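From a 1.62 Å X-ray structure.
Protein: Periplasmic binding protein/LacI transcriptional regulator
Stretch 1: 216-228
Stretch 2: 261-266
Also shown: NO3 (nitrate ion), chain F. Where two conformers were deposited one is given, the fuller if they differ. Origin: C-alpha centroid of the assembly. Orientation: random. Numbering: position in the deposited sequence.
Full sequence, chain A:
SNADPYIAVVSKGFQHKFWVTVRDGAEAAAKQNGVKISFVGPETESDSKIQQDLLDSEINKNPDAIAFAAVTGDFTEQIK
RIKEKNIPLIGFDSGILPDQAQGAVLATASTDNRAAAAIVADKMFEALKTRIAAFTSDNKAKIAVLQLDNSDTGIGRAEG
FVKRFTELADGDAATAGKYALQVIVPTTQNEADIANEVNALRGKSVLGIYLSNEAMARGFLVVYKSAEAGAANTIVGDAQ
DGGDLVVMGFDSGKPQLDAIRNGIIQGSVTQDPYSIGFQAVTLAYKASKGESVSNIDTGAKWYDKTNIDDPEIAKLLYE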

# COMPACT_ATOMS: atom_id res chain seq x y z
N MSE A 216 4.05 -7.05 -5.81
CA MSE A 216 3.17 -7.88 -6.62
C MSE A 216 3.22 -7.51 -8.07
O MSE A 216 3.24 -8.41 -8.94
CB MSE A 216 1.72 -7.86 -6.12
CG MSE A 216 1.39 -8.23 -4.69
SE MSE A 216 2.02 -10.01 -4.17
CE MSE A 216 3.67 -9.50 -3.22
N ALA A 217 3.17 -6.21 -8.37
CA ALA A 217 3.23 -5.75 -9.76
C ALA A 217 4.55 -6.14 -10.42
O ALA A 217 4.54 -6.65 -11.55
CB ALA A 217 3.03 -4.27 -9.82
N ARG A 218 5.66 -5.99 -9.72
CA ARG A 218 6.95 -6.44 -10.31
C ARG A 218 6.95 -7.92 -10.64
O ARG A 218 7.41 -8.30 -11.69
CB ARG A 218 8.15 -6.14 -9.39
CG ARG A 218 8.65 -4.72 -9.36
CD ARG A 218 10.13 -4.71 -8.88
NE ARG A 218 10.33 -5.40 -7.60
CZ ARG A 218 9.93 -4.95 -6.40
NH1 ARG A 218 9.33 -3.77 -6.24
NH2 ARG A 218 10.18 -5.68 -5.32
N GLY A 219 6.50 -8.78 -9.73
CA GLY A 219 6.41 -10.20 -9.96
C GLY A 219 5.52 -10.53 -11.10
O GLY A 219 5.80 -11.39 -11.94
N PHE A 220 4.38 -9.81 -11.19
CA PHE A 220 3.49 -10.02 -12.32
C PHE A 220 4.18 -9.71 -13.67
O PHE A 220 3.97 -10.45 -14.66
CB PHE A 220 2.24 -9.17 -12.12
CG PHE A 220 1.40 -9.00 -13.34
CD1 PHE A 220 0.50 -9.99 -13.74
CD2 PHE A 220 1.54 -7.87 -14.13
CE1 PHE A 220 -0.28 -9.81 -14.88
CE2 PHE A 220 0.77 -7.72 -15.29
CZ PHE A 220 -0.12 -8.70 -15.64
N LEU A 221 5.02 -8.66 -13.66
CA LEU A 221 5.70 -8.20 -14.85
C LEU A 221 6.88 -9.05 -15.27
O LEU A 221 7.42 -8.86 -16.35
CB LEU A 221 6.06 -6.72 -14.68
CG LEU A 221 4.89 -5.74 -14.65
CD1 LEU A 221 5.26 -4.35 -14.09
CD2 LEU A 221 4.21 -5.62 -15.98
N VAL A 222 7.30 -9.99 -14.42
CA VAL A 222 8.22 -11.07 -14.83
C VAL A 222 7.55 -11.95 -15.85
O VAL A 222 8.23 -12.45 -16.78
CB VAL A 222 8.62 -11.89 -13.62
CG1 VAL A 222 9.30 -13.20 -14.06
CG2 VAL A 222 9.43 -11.05 -12.64
N VAL A 223 6.23 -12.15 -15.71
CA VAL A 223 5.49 -13.15 -16.50
C VAL A 223 4.74 -12.53 -17.69
O VAL A 223 4.69 -13.13 -18.81
CB VAL A 223 4.47 -13.87 -15.59
CG1 VAL A 223 3.68 -14.92 -16.32
CG2 VAL A 223 5.21 -14.55 -14.47
N TYR A 224 4.13 -11.39 -17.43
CA TYR A 224 3.35 -10.66 -18.48
C TYR A 224 4.09 -9.40 -18.91
O TYR A 224 4.43 -8.55 -18.07
CB TYR A 224 1.98 -10.31 -17.95
CG TYR A 224 1.05 -11.50 -17.97
CD1 TYR A 224 0.42 -11.90 -19.16
CD2 TYR A 224 0.80 -12.25 -16.82
CE1 TYR A 224 -0.41 -12.97 -19.16
CE2 TYR A 224 -0.02 -13.32 -16.86
CZ TYR A 224 -0.64 -13.68 -18.03
OH TYR A 224 -1.44 -14.77 -18.04
N LYS A 225 4.36 -9.28 -20.19
CA LYS A 225 5.31 -8.32 -20.65
C LYS A 225 4.82 -7.52 -21.84
O LYS A 225 5.52 -6.63 -22.28
CB LYS A 225 6.64 -9.03 -21.02
CG LYS A 225 7.30 -9.68 -19.79
CD LYS A 225 8.75 -10.04 -20.02
CE LYS A 225 8.95 -11.48 -20.41
NZ LYS A 225 10.42 -11.82 -20.31
N SER A 226 3.61 -7.80 -22.31
CA SER A 226 3.10 -7.09 -23.48
C SER A 226 1.59 -6.95 -23.39
O SER A 226 0.94 -7.76 -22.72
CB SER A 226 3.47 -7.89 -24.73
OG SER A 226 2.86 -7.29 -25.91
N ALA A 227 1.07 -5.93 -24.08
CA ALA A 227 -0.38 -5.79 -24.30
C ALA A 227 -0.68 -5.67 -25.80
O ALA A 227 -1.71 -5.09 -26.21
CB ALA A 227 -0.97 -4.64 -23.53
N GLU A 228 0.15 -6.32 -26.58
CA GLU A 228 -0.05 -6.50 -28.02
C GLU A 228 -0.57 -7.87 -28.43
O GLU A 228 -0.10 -8.90 -27.97
CB GLU A 228 1.23 -6.18 -28.77
CG GLU A 228 1.18 -6.30 -30.29
CD GLU A 228 0.22 -5.36 -31.01
OE1 GLU A 228 -0.22 -4.36 -30.41
OE2 GLU A 228 -0.00 -5.62 -32.25
N ARG A 261 1.45 2.82 -18.70
CA ARG A 261 1.63 3.51 -19.99
C ARG A 261 1.54 2.59 -21.21
O ARG A 261 0.99 2.97 -22.26
CB ARG A 261 2.94 4.27 -19.99
CG ARG A 261 2.98 5.43 -19.01
CD ARG A 261 4.35 6.11 -19.10
NE ARG A 261 4.49 7.10 -18.06
CZ ARG A 261 3.87 8.27 -18.09
NH1 ARG A 261 3.12 8.61 -19.12
NH2 ARG A 261 4.05 9.14 -17.08
N ASN A 262 2.03 1.36 -21.08
CA ASN A 262 2.05 0.37 -22.15
C ASN A 262 0.79 -0.47 -22.24
O ASN A 262 0.75 -1.39 -23.06
CB ASN A 262 3.22 -0.59 -21.88
CG ASN A 262 4.57 0.03 -22.08
OD1 ASN A 262 4.71 0.99 -22.83
ND2 ASN A 262 5.60 -0.52 -21.39
N GLY A 263 -0.21 -0.25 -21.35
CA GLY A 263 -1.47 -0.94 -21.43
C GLY A 263 -1.57 -2.34 -20.85
O GLY A 263 -2.57 -3.03 -21.04
N ILE A 264 -0.50 -2.79 -20.15
CA ILE A 264 -0.48 -4.07 -19.48
C ILE A 264 -1.32 -4.04 -18.17
O ILE A 264 -2.02 -4.96 -17.87
CB ILE A 264 0.98 -4.51 -19.20
CG1 ILE A 264 1.78 -4.59 -20.52
CG2 ILE A 264 0.99 -5.86 -18.47
CD1 ILE A 264 3.26 -4.53 -20.32
N ILE A 265 -1.25 -2.91 -17.47
CA ILE A 265 -2.00 -2.71 -16.23
C ILE A 265 -2.97 -1.58 -16.53
O ILE A 265 -2.55 -0.53 -17.05
CB ILE A 265 -1.03 -2.39 -15.04
CG1 ILE A 265 -0.15 -3.58 -14.75
CG2 ILE A 265 -1.81 -1.93 -13.82
CD1 ILE A 265 0.90 -3.34 -13.67
N GLN A 266 -4.26 -1.79 -16.24
CA GLN A 266 -5.28 -0.82 -16.61
C GLN A 266 -5.23 0.42 -15.74
O GLN A 266 -5.56 1.51 -16.20
CB GLN A 266 -6.69 -1.44 -16.60
CG GLN A 266 -6.88 -2.56 -17.61
CD GLN A 266 -6.23 -2.24 -18.96
OE1 GLN A 266 -5.19 -2.83 -19.36
NE2 GLN A 266 -6.78 -1.23 -19.63
N NO3 F . 8.94 1.60 -20.97
O1 NO3 F . 8.23 2.54 -21.32
O2 NO3 F . 10.12 1.83 -20.23
O3 NO3 F . 8.59 0.30 -21.30
O HOH W 1 2.52 -3.45 -24.73

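This is a small contact made mainly by apolar side chains, some of them packed on backbone, in which two consecutive isoleucines, I264 and I265, pack against the end of a helix and the loop that follows it; no direct hydrogen bond joins the stretches, and a single water bridges them. The two sides together bury 346 Å².

I264 has the largest covered area of any residue here, 104 Å². Its CA-to-CB bond points toward the first stretch, and with chi1 at m and chi2 at t its two branches diverge. CG2 lies mainly against the helix, 3.7 Å from F220 CE2, near the plane of the ring and therefore at its edge, and 4.1 Å from L221 CD2, though it also comes within 4.4 Å of Y224 O. CG1 and CD1 lie along the loop, where I264 CD1 comes within 3.7 Å of K225 O and I264 CG1 within 3.7 Å of S226 C. A beta-branched aliphatic side chain suits this place because it offers carbons to both surfaces.

I265 starts sideways, but its end comes nearer, placing CG1 4.3 Å from F220 CE2 and CD1 4.5 Å from both A217 CB and L221 CD1. F220, buried and with chi1 at t, directs its CA-to-CB bond toward the second stretch and brings CE2 to both isoleucines; its aromatic carbons suit an apolar site.

At the loop end, A227 and I264 have the closest CA atoms, 5.1 Å apart. A227 CB points toward the second stretch and sits 3.4 Å from G263 O and 4.1 Å from I264 CG1, so the small methyl fits closely. G263 is the first residue to leave helical phi/psi after a helix, in a Schellman motif; its phi of 82° favours glycine, and an ideal CB there would lie 3.8 Å from A227 CB.

The water accepts from A227 N (2.9 Å) and donates to N262 O (3.2 Å), linking two backbone groups across the gap. Nearby, N262 ND2 donates to nitrate O3 at 3.1 Å, an ion probably derived from the crystallisation liquor.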